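Local coordinates for SusD-like carbohydrate binding protein BF1063 (Bacteroides fragilis NCTC 9343, PDB 3I4G) that probably binds carbohydrate at the bacterial outer membrane, at residues A[443-448]-A[452-457]. Residues are numbered along the deposited sequence; the frame is centred on the assembly and turned at random.
Sequences ERRIEL and GIRYWD
Fully extended from CG to NE, with CG anti to the backbone N (chi1 -176°), Arg444 reaches across to Asp457, which comes from the opposite direction. Arg444 NE donates to Asp457 OD2 at 2.8 Å, forming a salt bridge; the oxygen lies in the guanidinium plane and is approached on its syn side, though well out of the carboxylate plane. A weak second bond joins Arg444 NH2 to Asp457 OD1, which also pairs with Arg460. Leu448 CD1 sits over one face of the Arg444 guanidinium and touches Ile453 CD1 at 4.0 Å.

Arg445 is extended too, whereas Arg454 bends at chi2 (62°), and their guanidinium groups form an offset stack, planes 1° apart: Arg445 CD lies over the centre of the Arg454 group, 3.6 Å from Arg454 CZ. Salt bridges from Arg445 to Asp286 and from Arg454 to Asp61 probably offset the like charges; Asn62 accepts a hydrogen bond from Arg445. Nearer the turn, a water donates to Leu448 O and accepts from Ile453 N.

The contact thus braces two consecutive helices of the SusD-family region, 433-447 and 454-461, across their short connection, with helix 387-400 touching Arg444 and Ile453, and helix 197-211 Ile453 and Trp456.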
loop_
_atom_site.group_PDB
_atom_site.type_symbol
_atom_site.label_atom_id
_atom_site.label_comp_id
_atom_site.label_asym_id
_atom_site.label_seq_id
_atom_site.Cartn_x
_atom_site.Cartn_y
_atom_site.Cartn_z
ATOM N N GLU A 443 0.764 10.474 -11.809
ATOM C CA GLU A 443 1.055 11.211 -10.607
ATOM C C GLU A 443 0.774 10.345 -9.394
ATOM O O GLU A 443 1.515 10.381 -8.424
ATOM C CB GLU A 443 0.249 12.513 -10.559
ATOM C CG GLU A 443 0.666 13.411 -9.429
ATOM C CD GLU A 443 2.083 13.964 -9.629
ATOM O OE1 GLU A 443 2.544 14.168 -10.794
ATOM O OE2 GLU A 443 2.749 14.239 -8.620
ATOM N N ARG A 444 -0.316 9.591 -9.425
ATOM C CA ARG A 444 -0.643 8.715 -8.371
ATOM C C ARG A 444 0.470 7.672 -8.170
ATOM O O ARG A 444 0.858 7.343 -7.047
ATOM C CB ARG A 444 -1.991 8.049 -8.678
ATOM C CG ARG A 444 -2.499 7.175 -7.636
ATOM C CD ARG A 444 -3.865 6.583 -8.101
ATOM N NE ARG A 444 -4.340 5.671 -7.106
ATOM C CZ ARG A 444 -5.207 5.937 -6.152
ATOM N NH1 ARG A 444 -5.798 7.132 -6.037
ATOM N NH2 ARG A 444 -5.474 4.975 -5.311
ATOM N N ARG A 445 0.999 7.117 -9.253
ATOM C CA ARG A 445 2.107 6.156 -9.182
ATOM C C ARG A 445 3.297 6.756 -8.452
ATOM O O ARG A 445 3.869 6.147 -7.541
ATOM C CB ARG A 445 2.541 5.728 -10.585
ATOM C CG ARG A 445 3.593 4.679 -10.552
ATOM C CD ARG A 445 4.120 4.253 -11.886
ATOM N NE ARG A 445 4.993 3.057 -11.706
ATOM C CZ ARG A 445 5.656 2.441 -12.668
ATOM N NH1 ARG A 445 5.621 2.873 -13.909
ATOM N NH2 ARG A 445 6.392 1.389 -12.364
ATOM N N ILE A 446 3.671 7.964 -8.830
ATOM C CA ILE A 446 4.816 8.603 -8.209
ATOM C C ILE A 446 4.560 8.973 -6.762
ATOM O O ILE A 446 5.324 8.644 -5.852
ATOM C CB ILE A 446 5.215 9.875 -9.007
ATOM C CG1 ILE A 446 5.647 9.535 -10.431
ATOM C CG2 ILE A 446 6.310 10.669 -8.273
ATOM C CD1 ILE A 446 6.704 8.459 -10.554
ATOM N N GLU A 447 3.421 9.604 -6.511
ATOM C CA GLU A 447 3.124 10.067 -5.154
ATOM C C GLU A 447 3.050 8.944 -4.145
ATOM O O GLU A 447 3.560 9.082 -3.028
ATOM C CB GLU A 447 1.825 10.863 -5.164
ATOM C CG GLU A 447 1.381 11.334 -3.812
ATOM C CD GLU A 447 2.293 12.334 -3.136
ATOM O OE1 GLU A 447 3.128 12.950 -3.825
ATOM O OE2 GLU A 447 2.170 12.500 -1.910
ATOM N N LEU A 448 2.456 7.818 -4.533
ATOM C CA LEU A 448 2.212 6.717 -3.612
ATOM C C LEU A 448 3.175 5.567 -3.761
ATOM O O LEU A 448 2.958 4.516 -3.161
ATOM C CB LEU A 448 0.781 6.197 -3.818
ATOM C CG LEU A 448 -0.339 7.208 -3.653
ATOM C CD1 LEU A 448 -1.687 6.566 -4.065
ATOM C CD2 LEU A 448 -0.403 7.765 -2.229
ATOM N N GLY A 452 2.223 0.257 -1.097
ATOM C CA GLY A 452 1.324 -0.905 -1.145
ATOM C C GLY A 452 0.001 -0.694 -1.840
ATOM O O GLY A 452 -0.926 -1.496 -1.657
ATOM N N ILE A 453 -0.110 0.341 -2.686
ATOM C CA ILE A 453 -1.346 0.674 -3.390
ATOM C C ILE A 453 -1.243 0.377 -4.888
ATOM O O ILE A 453 -2.258 0.271 -5.581
ATOM C CB ILE A 453 -1.706 2.162 -3.096
ATOM C CG1 ILE A 453 -1.851 2.368 -1.603
ATOM C CG2 ILE A 453 -2.994 2.564 -3.825
ATOM C CD1 ILE A 453 -1.899 3.833 -1.204
ATOM N N ARG A 454 -0.025 0.238 -5.402
ATOM C CA ARG A 454 0.155 0.092 -6.852
ATOM C C ARG A 454 -0.537 -1.143 -7.412
ATOM O O ARG A 454 -1.149 -1.068 -8.474
ATOM C CB ARG A 454 1.632 0.034 -7.195
ATOM C CG ARG A 454 1.931 -0.020 -8.706
ATOM C CD ARG A 454 1.479 1.166 -9.490
ATOM N NE ARG A 454 1.874 1.009 -10.893
ATOM C CZ ARG A 454 1.471 1.778 -11.869
ATOM N NH1 ARG A 454 0.642 2.775 -11.624
ATOM N NH2 ARG A 454 1.891 1.564 -13.094
ATOM N N TYR A 455 -0.402 -2.282 -6.736
ATOM C CA TYR A 455 -1.059 -3.493 -7.203
ATOM C C TYR A 455 -2.563 -3.283 -7.223
ATOM O O TYR A 455 -3.220 -3.633 -8.245
ATOM C CB TYR A 455 -0.639 -4.671 -6.329
ATOM C CG TYR A 455 -1.248 -5.997 -6.684
ATOM C CD1 TYR A 455 -0.948 -6.654 -7.866
ATOM C CD2 TYR A 455 -2.116 -6.603 -5.825
ATOM C CE1 TYR A 455 -1.532 -7.869 -8.168
ATOM C CE2 TYR A 455 -2.668 -7.821 -6.091
ATOM C CZ TYR A 455 -2.366 -8.466 -7.263
ATOM O OH TYR A 455 -2.918 -9.696 -7.539
ATOM N N TRP A 456 -3.131 -2.748 -6.149
ATOM C CA TRP A 456 -4.568 -2.477 -6.130
ATOM C C TRP A 456 -4.955 -1.616 -7.332
ATOM O O TRP A 456 -5.969 -1.851 -7.989
ATOM C CB TRP A 456 -4.920 -1.804 -4.799
ATOM C CG TRP A 456 -6.365 -1.630 -4.596
ATOM C CD1 TRP A 456 -7.246 -2.612 -4.241
ATOM C CD2 TRP A 456 -7.126 -0.428 -4.764
ATOM N NE1 TRP A 456 -8.530 -2.103 -4.198
ATOM C CE2 TRP A 456 -8.490 -0.760 -4.519
ATOM C CE3 TRP A 456 -6.800 0.894 -5.081
ATOM C CZ2 TRP A 456 -9.515 0.187 -4.597
ATOM C CZ3 TRP A 456 -7.823 1.825 -5.129
ATOM C CH2 TRP A 456 -9.157 1.464 -4.890
ATOM N N ASP A 457 -4.164 -0.599 -7.649
ATOM C CA ASP A 457 -4.485 0.271 -8.777
ATOM C C ASP A 457 -4.393 -0.430 -10.132
ATOM O O ASP A 457 -5.306 -0.324 -10.954
ATOM C CB ASP A 457 -3.550 1.477 -8.814
ATOM C CG ASP A 457 -3.833 2.526 -7.758
ATOM O OD1 ASP A 457 -4.962 2.608 -7.224
ATOM O OD2 ASP A 457 -2.888 3.328 -7.526
HETATM O O HOH W 1 1.832 2.214 -4.069
#